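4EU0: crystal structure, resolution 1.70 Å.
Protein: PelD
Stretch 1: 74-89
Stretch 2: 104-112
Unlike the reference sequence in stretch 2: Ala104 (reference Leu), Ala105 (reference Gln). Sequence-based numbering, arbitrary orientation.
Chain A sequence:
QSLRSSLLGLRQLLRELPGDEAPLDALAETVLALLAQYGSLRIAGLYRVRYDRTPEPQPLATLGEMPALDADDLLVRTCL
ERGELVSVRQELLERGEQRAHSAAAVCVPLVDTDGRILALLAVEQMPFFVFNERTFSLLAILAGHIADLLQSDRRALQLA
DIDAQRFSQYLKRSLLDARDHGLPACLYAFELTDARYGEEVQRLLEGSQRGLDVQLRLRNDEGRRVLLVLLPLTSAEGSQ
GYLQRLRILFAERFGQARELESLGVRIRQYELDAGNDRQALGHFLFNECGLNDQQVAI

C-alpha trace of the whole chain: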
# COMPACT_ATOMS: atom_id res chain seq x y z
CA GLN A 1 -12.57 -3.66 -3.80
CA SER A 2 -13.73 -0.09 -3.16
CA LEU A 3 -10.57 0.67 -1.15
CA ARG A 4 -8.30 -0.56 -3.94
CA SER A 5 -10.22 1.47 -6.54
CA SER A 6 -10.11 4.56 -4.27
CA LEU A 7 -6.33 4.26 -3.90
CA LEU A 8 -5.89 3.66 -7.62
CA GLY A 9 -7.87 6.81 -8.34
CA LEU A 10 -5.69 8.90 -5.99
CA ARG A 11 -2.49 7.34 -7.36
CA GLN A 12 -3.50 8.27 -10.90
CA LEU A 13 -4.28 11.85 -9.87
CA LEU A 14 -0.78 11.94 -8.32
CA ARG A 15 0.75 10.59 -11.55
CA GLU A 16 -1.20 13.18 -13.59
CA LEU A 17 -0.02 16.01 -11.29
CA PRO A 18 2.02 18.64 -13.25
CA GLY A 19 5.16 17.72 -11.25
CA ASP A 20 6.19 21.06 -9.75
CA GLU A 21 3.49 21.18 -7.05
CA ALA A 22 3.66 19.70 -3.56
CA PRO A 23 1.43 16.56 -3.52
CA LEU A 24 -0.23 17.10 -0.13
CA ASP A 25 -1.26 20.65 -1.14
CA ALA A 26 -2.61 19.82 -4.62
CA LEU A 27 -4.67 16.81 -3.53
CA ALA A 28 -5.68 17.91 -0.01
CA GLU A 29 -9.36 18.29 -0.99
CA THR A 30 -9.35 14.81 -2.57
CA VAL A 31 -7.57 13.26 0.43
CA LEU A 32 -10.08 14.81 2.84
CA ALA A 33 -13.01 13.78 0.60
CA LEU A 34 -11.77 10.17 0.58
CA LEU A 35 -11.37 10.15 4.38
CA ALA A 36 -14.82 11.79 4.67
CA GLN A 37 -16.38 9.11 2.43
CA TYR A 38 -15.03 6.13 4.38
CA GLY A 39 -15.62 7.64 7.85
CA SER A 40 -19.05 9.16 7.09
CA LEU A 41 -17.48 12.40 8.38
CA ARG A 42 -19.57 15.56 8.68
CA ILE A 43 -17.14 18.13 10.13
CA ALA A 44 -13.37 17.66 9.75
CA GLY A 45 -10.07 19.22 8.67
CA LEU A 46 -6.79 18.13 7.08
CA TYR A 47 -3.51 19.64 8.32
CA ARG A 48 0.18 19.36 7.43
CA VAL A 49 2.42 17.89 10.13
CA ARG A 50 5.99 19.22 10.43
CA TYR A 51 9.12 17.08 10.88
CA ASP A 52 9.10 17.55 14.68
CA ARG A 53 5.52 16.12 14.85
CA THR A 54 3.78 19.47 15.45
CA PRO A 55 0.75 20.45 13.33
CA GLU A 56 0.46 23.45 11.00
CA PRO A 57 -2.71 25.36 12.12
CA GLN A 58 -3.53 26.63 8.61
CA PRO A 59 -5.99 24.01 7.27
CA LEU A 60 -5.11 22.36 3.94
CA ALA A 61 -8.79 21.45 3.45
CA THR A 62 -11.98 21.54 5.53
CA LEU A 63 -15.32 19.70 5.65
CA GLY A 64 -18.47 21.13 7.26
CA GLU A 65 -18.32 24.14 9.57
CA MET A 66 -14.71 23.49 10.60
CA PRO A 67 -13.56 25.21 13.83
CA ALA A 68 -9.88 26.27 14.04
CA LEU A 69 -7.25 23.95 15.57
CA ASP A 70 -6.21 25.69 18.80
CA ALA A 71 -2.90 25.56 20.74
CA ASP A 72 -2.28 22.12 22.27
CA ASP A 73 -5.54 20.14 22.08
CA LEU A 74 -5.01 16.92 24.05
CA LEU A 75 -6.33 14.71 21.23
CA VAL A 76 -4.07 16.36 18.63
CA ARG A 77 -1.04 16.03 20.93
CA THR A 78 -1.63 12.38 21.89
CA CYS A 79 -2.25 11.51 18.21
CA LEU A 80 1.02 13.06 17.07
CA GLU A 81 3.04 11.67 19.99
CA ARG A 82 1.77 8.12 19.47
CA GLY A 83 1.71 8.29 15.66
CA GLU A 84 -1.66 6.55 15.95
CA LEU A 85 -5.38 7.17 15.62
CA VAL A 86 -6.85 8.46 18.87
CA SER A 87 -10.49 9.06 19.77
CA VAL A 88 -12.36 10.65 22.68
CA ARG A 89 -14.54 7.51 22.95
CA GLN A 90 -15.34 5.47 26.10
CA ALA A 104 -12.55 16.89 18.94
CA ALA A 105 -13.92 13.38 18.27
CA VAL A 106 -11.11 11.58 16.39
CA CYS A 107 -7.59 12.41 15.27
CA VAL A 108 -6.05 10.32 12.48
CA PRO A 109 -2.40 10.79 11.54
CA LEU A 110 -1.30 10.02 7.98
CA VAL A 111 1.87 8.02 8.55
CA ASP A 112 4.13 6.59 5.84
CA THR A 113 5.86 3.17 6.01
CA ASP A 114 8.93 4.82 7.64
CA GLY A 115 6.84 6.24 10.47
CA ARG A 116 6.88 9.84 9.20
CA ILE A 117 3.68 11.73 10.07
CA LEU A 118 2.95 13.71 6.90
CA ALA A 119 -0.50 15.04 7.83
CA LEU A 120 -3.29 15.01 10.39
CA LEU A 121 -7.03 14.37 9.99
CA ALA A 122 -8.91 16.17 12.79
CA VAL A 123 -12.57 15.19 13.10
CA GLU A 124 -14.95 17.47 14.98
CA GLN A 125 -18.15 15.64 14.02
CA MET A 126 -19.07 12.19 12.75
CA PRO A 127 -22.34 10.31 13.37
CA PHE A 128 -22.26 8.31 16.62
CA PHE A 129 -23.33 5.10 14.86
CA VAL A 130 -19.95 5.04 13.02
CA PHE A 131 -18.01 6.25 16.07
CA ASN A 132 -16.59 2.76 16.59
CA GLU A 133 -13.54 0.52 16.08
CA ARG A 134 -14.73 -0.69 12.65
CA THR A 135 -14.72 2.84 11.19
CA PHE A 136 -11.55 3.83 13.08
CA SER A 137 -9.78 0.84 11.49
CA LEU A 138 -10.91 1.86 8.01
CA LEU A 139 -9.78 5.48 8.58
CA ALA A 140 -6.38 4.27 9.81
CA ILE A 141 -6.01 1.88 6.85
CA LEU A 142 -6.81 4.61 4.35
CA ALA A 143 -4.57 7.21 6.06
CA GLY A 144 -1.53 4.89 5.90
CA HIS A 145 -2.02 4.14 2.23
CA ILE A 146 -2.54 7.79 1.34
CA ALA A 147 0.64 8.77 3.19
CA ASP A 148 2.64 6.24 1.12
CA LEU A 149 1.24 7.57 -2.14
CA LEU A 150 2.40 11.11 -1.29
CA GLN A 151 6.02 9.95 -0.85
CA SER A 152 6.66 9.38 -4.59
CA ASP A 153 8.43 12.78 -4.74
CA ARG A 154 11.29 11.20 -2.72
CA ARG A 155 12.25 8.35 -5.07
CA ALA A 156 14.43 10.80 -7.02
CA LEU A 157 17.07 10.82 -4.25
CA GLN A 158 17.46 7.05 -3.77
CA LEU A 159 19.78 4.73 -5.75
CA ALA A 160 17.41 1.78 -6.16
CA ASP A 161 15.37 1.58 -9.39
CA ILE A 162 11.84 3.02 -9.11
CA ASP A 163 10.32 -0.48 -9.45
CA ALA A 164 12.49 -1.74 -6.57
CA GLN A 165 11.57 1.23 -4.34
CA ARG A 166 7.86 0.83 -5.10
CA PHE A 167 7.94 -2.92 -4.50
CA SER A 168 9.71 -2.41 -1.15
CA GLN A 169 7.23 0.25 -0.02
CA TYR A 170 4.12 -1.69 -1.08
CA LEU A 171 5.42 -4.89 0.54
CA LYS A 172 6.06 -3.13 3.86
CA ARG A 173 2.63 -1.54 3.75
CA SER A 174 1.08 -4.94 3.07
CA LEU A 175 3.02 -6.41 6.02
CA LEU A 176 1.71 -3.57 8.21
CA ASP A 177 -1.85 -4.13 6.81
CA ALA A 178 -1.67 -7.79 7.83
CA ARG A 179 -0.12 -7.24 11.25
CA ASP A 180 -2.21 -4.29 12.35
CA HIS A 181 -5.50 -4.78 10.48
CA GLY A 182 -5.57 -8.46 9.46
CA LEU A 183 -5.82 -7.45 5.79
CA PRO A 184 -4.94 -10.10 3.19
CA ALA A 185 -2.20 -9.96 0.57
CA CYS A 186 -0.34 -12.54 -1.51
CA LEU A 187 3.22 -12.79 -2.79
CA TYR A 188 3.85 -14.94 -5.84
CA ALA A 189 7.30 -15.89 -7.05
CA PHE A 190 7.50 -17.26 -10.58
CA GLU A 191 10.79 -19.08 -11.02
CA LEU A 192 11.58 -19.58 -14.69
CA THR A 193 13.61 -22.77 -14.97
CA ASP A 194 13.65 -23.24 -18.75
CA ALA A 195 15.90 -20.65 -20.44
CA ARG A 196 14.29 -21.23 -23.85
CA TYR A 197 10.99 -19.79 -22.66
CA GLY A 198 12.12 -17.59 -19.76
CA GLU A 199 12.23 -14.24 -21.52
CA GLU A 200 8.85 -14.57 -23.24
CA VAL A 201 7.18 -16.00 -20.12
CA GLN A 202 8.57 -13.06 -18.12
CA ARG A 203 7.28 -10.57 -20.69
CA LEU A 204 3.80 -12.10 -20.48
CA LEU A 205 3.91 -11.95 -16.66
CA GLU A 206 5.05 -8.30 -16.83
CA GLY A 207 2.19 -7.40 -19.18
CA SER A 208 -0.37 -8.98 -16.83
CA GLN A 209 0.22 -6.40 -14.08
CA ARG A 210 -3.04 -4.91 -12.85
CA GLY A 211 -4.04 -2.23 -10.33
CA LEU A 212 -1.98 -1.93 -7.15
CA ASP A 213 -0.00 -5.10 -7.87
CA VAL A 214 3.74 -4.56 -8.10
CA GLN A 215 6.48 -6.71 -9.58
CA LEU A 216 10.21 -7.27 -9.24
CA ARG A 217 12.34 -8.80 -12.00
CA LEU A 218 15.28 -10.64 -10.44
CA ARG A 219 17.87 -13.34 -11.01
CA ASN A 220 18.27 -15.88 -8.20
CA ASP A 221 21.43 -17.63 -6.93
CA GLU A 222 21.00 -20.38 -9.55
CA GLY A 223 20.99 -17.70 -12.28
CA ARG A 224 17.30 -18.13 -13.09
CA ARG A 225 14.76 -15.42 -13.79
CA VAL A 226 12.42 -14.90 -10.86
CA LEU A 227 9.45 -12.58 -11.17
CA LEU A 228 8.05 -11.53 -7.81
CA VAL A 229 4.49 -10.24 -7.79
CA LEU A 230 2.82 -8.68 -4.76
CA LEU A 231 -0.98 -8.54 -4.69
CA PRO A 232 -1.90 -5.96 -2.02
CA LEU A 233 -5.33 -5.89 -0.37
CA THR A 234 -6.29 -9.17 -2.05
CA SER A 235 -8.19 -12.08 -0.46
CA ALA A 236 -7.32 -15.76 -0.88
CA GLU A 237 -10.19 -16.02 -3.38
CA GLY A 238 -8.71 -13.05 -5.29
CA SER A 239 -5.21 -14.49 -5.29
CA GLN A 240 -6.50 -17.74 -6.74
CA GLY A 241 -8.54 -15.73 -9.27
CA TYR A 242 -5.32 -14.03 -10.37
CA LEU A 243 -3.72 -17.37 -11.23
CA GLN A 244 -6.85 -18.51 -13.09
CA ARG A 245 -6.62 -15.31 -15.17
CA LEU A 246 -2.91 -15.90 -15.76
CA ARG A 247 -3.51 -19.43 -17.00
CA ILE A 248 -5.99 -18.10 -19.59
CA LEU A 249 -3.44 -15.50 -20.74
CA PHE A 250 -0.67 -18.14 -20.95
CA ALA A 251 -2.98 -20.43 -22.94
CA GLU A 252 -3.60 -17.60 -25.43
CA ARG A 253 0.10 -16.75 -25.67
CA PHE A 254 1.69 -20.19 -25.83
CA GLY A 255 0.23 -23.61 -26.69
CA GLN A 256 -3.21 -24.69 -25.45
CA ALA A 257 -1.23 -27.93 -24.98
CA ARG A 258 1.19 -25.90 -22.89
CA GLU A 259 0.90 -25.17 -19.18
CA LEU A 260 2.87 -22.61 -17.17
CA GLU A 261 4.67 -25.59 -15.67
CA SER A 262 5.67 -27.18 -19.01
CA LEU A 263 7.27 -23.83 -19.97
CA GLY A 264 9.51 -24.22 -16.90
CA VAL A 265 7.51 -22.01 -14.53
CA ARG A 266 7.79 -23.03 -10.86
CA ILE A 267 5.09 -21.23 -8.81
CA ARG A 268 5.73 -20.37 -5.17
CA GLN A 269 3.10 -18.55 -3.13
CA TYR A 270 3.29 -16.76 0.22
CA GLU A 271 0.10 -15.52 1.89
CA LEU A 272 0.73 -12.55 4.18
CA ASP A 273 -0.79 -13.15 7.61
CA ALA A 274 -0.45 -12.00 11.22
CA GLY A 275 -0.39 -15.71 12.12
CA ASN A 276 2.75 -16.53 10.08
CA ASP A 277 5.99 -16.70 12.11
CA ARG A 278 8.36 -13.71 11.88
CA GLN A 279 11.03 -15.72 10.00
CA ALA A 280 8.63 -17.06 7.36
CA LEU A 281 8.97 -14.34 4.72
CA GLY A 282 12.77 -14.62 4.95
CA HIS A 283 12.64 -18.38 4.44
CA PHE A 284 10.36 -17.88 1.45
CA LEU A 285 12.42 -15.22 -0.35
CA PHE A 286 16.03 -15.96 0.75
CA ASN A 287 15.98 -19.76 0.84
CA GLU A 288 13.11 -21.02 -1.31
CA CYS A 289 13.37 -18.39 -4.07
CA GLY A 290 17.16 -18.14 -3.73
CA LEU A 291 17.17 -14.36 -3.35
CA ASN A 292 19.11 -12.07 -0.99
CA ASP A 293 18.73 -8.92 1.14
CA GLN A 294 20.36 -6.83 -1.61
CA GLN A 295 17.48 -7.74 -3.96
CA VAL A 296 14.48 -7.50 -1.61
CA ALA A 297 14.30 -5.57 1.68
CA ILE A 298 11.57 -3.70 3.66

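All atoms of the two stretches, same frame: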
# COMPACT_ATOMS: atom_id res chain seq x y z
N LEU A 74 -5.52 18.19 23.53
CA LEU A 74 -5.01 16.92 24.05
C LEU A 74 -5.09 15.78 23.04
O LEU A 74 -4.21 14.93 23.00
CB LEU A 74 -5.74 16.54 25.35
CG LEU A 74 -5.36 15.24 26.07
CD1 LEU A 74 -3.87 15.17 26.41
CD2 LEU A 74 -6.20 15.06 27.33
N LEU A 75 -6.15 15.76 22.24
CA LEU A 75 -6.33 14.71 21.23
C LEU A 75 -5.30 14.84 20.11
O LEU A 75 -4.71 13.84 19.67
CB LEU A 75 -7.76 14.74 20.67
CG LEU A 75 -8.31 13.46 20.01
CD1 LEU A 75 -8.45 12.33 21.02
CD2 LEU A 75 -9.66 13.74 19.34
N VAL A 76 -5.06 16.07 19.67
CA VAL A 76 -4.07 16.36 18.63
C VAL A 76 -2.66 15.99 19.11
O VAL A 76 -1.88 15.40 18.36
CB VAL A 76 -4.13 17.86 18.21
CG1 VAL A 76 -2.97 18.22 17.29
CG2 VAL A 76 -5.46 18.18 17.54
N ARG A 77 -2.36 16.32 20.37
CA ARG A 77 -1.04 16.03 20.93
C ARG A 77 -0.78 14.54 21.13
O ARG A 77 0.29 14.04 20.78
CB ARG A 77 -0.77 16.83 22.22
CG ARG A 77 -0.49 18.32 22.01
CD ARG A 77 0.41 18.60 20.79
NE ARG A 77 1.71 17.92 20.86
CZ ARG A 77 2.42 17.56 19.79
NH1 ARG A 77 1.99 17.82 18.56
NH2 ARG A 77 3.58 16.94 19.95
N THR A 78 -1.77 13.83 21.68
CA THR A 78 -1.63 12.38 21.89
C THR A 78 -1.51 11.65 20.55
O THR A 78 -0.72 10.72 20.44
CB THR A 78 -2.82 11.78 22.68
OG1 THR A 78 -4.04 12.04 21.98
CG2 THR A 78 -2.89 12.36 24.08
N CYS A 79 -2.28 12.09 19.56
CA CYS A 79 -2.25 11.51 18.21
C CYS A 79 -0.85 11.61 17.61
O CYS A 79 -0.32 10.62 17.10
CB CYS A 79 -3.23 12.25 17.29
SG CYS A 79 -3.14 11.79 15.54
N LEU A 80 -0.28 12.80 17.68
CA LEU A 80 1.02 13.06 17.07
C LEU A 80 2.19 12.47 17.84
O LEU A 80 3.22 12.14 17.25
CB LEU A 80 1.21 14.56 16.80
CG LEU A 80 0.23 15.17 15.79
CD1 LEU A 80 0.50 16.65 15.59
CD2 LEU A 80 0.25 14.43 14.45
N GLU A 81 2.02 12.30 19.15
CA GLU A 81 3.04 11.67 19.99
C GLU A 81 3.06 10.15 19.85
O GLU A 81 4.12 9.53 19.94
CB GLU A 81 2.85 12.07 21.46
CG GLU A 81 3.43 13.43 21.82
CD GLU A 81 3.21 13.82 23.27
OE1 GLU A 81 3.27 15.03 23.57
OE2 GLU A 81 2.99 12.93 24.12
N ARG A 82 1.89 9.56 19.62
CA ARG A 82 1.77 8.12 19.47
C ARG A 82 1.99 7.69 18.02
O ARG A 82 2.35 6.54 17.76
CB ARG A 82 0.38 7.66 19.91
CG ARG A 82 0.34 6.30 20.58
CD ARG A 82 0.50 6.43 22.09
NE ARG A 82 -0.05 5.27 22.79
CZ ARG A 82 -0.21 5.18 24.11
NH1 ARG A 82 0.14 6.18 24.90
NH2 ARG A 82 -0.72 4.07 24.63
N GLY A 83 1.74 8.60 17.09
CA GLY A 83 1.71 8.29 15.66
C GLY A 83 0.58 7.34 15.33
O GLY A 83 0.70 6.51 14.42
N GLU A 84 -0.52 7.46 16.07
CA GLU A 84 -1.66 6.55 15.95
C GLU A 84 -2.98 7.30 16.04
O GLU A 84 -3.05 8.39 16.61
CB GLU A 84 -1.65 5.50 17.07
CG GLU A 84 -0.57 4.44 16.98
CD GLU A 84 -0.51 3.57 18.23
OE1 GLU A 84 -1.35 3.75 19.14
OE2 GLU A 84 0.40 2.71 18.30
N LEU A 85 -4.01 6.70 15.48
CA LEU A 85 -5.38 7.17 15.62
C LEU A 85 -5.76 7.21 17.10
O LEU A 85 -5.54 6.25 17.84
CB LEU A 85 -6.32 6.23 14.86
CG LEU A 85 -7.82 6.53 14.82
CD1 LEU A 85 -8.38 5.89 13.58
CD2 LEU A 85 -8.58 6.04 16.05
N VAL A 86 -6.34 8.33 17.51
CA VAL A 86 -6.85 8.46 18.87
C VAL A 86 -8.26 9.05 18.83
O VAL A 86 -8.54 9.95 18.04
CB VAL A 86 -5.92 9.32 19.77
CG1 VAL A 86 -4.56 8.65 19.97
CG2 VAL A 86 -5.75 10.71 19.18
N SER A 87 -9.14 8.53 19.67
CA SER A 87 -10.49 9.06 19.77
C SER A 87 -10.82 9.45 21.20
O SER A 87 -10.18 8.99 22.14
CB SER A 87 -11.52 8.04 19.26
OG SER A 87 -11.44 6.83 20.00
N VAL A 88 -11.82 10.32 21.36
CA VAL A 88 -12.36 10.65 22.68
C VAL A 88 -13.60 9.79 22.91
O VAL A 88 -14.70 10.30 23.16
CB VAL A 88 -12.73 12.15 22.80
CG1 VAL A 88 -12.72 12.58 24.26
CG2 VAL A 88 -11.77 13.00 22.02
N ARG A 89 -13.43 8.47 22.82
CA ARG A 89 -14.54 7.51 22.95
C ARG A 89 -14.93 7.23 24.40
O ARG A 89 -15.12 8.16 25.19
CB ARG A 89 -14.24 6.21 22.18
CG ARG A 89 -12.87 5.57 22.45
CD ARG A 89 -12.98 4.07 22.71
NE ARG A 89 -13.98 3.40 21.87
CZ ARG A 89 -13.74 2.95 20.64
NH1 ARG A 89 -12.55 3.09 20.09
NH2 ARG A 89 -14.71 2.36 19.95
N ALA A 104 -13.02 17.39 17.65
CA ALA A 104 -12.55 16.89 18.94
C ALA A 104 -13.10 15.49 19.23
O ALA A 104 -13.23 15.09 20.39
CB ALA A 104 -12.91 17.86 20.04
N ALA A 105 -13.42 14.75 18.16
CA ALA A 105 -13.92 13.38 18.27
C ALA A 105 -12.83 12.35 17.97
O ALA A 105 -12.61 11.42 18.75
CB ALA A 105 -15.10 13.17 17.34
N VAL A 106 -12.17 12.50 16.82
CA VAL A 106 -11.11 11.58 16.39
C VAL A 106 -9.98 12.37 15.73
O VAL A 106 -10.23 13.33 14.99
CB VAL A 106 -11.62 10.50 15.39
CG1 VAL A 106 -10.50 9.51 15.04
CG2 VAL A 106 -12.79 9.74 15.94
N CYS A 107 -8.75 11.96 16.02
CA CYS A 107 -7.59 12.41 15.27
C CYS A 107 -6.92 11.24 14.57
O CYS A 107 -6.62 10.23 15.21
CB CYS A 107 -6.59 13.09 16.20
SG CYS A 107 -7.05 14.76 16.60
N VAL A 108 -6.69 11.38 13.27
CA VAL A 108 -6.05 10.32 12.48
C VAL A 108 -4.78 10.85 11.81
O VAL A 108 -4.86 11.72 10.94
CB VAL A 108 -7.00 9.70 11.40
CG1 VAL A 108 -6.42 8.39 10.89
CG2 VAL A 108 -8.40 9.46 11.95
N PRO A 109 -3.61 10.34 12.21
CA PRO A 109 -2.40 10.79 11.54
C PRO A 109 -2.21 10.02 10.24
O PRO A 109 -2.60 8.85 10.15
CB PRO A 109 -1.30 10.42 12.53
CG PRO A 109 -1.80 9.15 13.15
CD PRO A 109 -3.32 9.27 13.19
N LEU A 110 -1.65 10.68 9.23
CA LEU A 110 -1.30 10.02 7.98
C LEU A 110 0.19 9.73 8.05
O LEU A 110 1.03 10.64 7.99
CB LEU A 110 -1.66 10.89 6.77
CG LEU A 110 -3.11 11.07 6.32
CD1 LEU A 110 -4.00 11.81 7.34
CD2 LEU A 110 -3.11 11.82 5.01
N VAL A 111 0.51 8.45 8.24
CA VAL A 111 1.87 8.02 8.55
C VAL A 111 2.38 7.09 7.46
O VAL A 111 1.75 6.08 7.16
CB VAL A 111 1.93 7.28 9.92
CG1 VAL A 111 3.37 7.04 10.34
CG2 VAL A 111 1.19 8.04 11.01
N ASP A 112 3.52 7.44 6.86
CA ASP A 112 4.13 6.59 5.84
C ASP A 112 4.77 5.32 6.43
O ASP A 112 4.82 5.15 7.66
CB ASP A 112 5.10 7.38 4.92
CG ASP A 112 6.42 7.76 5.59
OD1 ASP A 112 6.79 7.21 6.65
OD2 ASP A 112 7.12 8.65 5.04

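The contact is built from one short antiparallel ladder and one helix packed beside it, and Cys107 belongs to both parts. Backbone hydrogen bonds set the register. Val86 and Cys107 form a hydrogen-bonded pair: Val86 N donates to Cys107 O at 3.0 Å, and Cys107 N returns the bond to Val86 O at 2.9 Å, both nearly straight. Two residues further on in the first stretch, and two earlier in the second, Val88 N donates to Ala105 O at 2.9 Å, just beyond the strands. Between these rungs lies the non-hydrogen-bonded pair Ser87 and Val106, whose CA atoms approach to 4.3 Å, against 5.4 Å between the CA atoms of Val86 and Cys107.

The same carbonyls also receive CA-H groups. Leu85 CA lies 3.3 Å from Cys107 O, Ser87 CA 3.3 Å from Ala105 O, and Val106 CA 3.5 Å from Val86 O. Each of these oxygens thus faces both an amide and a neighbouring CA-H, the usual economy of an antiparallel pair. These bonds use main-chain atoms alone. Ala105, which differs from the reference sequence, contributes its carbonyl oxygen.

Apolar packing divides by face. On the face carrying Val86 and Cys107, Val86 CG2 meets Cys107 CB at 3.9 Å, and the helix covers the cysteine. Cys107 SG is 3.9 Å from both Leu75 CG and Val76 CG2, while Cys79 CB sits 3.6 Å from Cys107 CB. Leu75 and Cys79, one helical turn apart, both point toward the strand. The helix and strand axes come within 8.2 Å at 32°, close enough for small side chains to pack tightly; Cys107 has the largest area covered by the other stretch, 106 Å². On the face carrying Ser87 and Val106, Ser87 CB rests 3.9 Å from Val106 CG2. Leu85 adds two contacts, its CG 4.0 Å from Val106 CG1 and its CD1 3.9 Å from Val108 CG2.

The turn from helix to strand packs on a proline. Gly83, the first residue to leave helical geometry, has a positive phi of 65°, a conformation that by itself favours glycine. Pro109 points toward this turn: its CG is 3.7 Å from Gly83 C, and its CD is 3.5 Å from Glu84 C, Leu85 N and Cys79 SG. The ring therefore fills the space where the helix gives way to the strand, and Val111 CG2 extends the packing to Gly83 O at 3.8 Å.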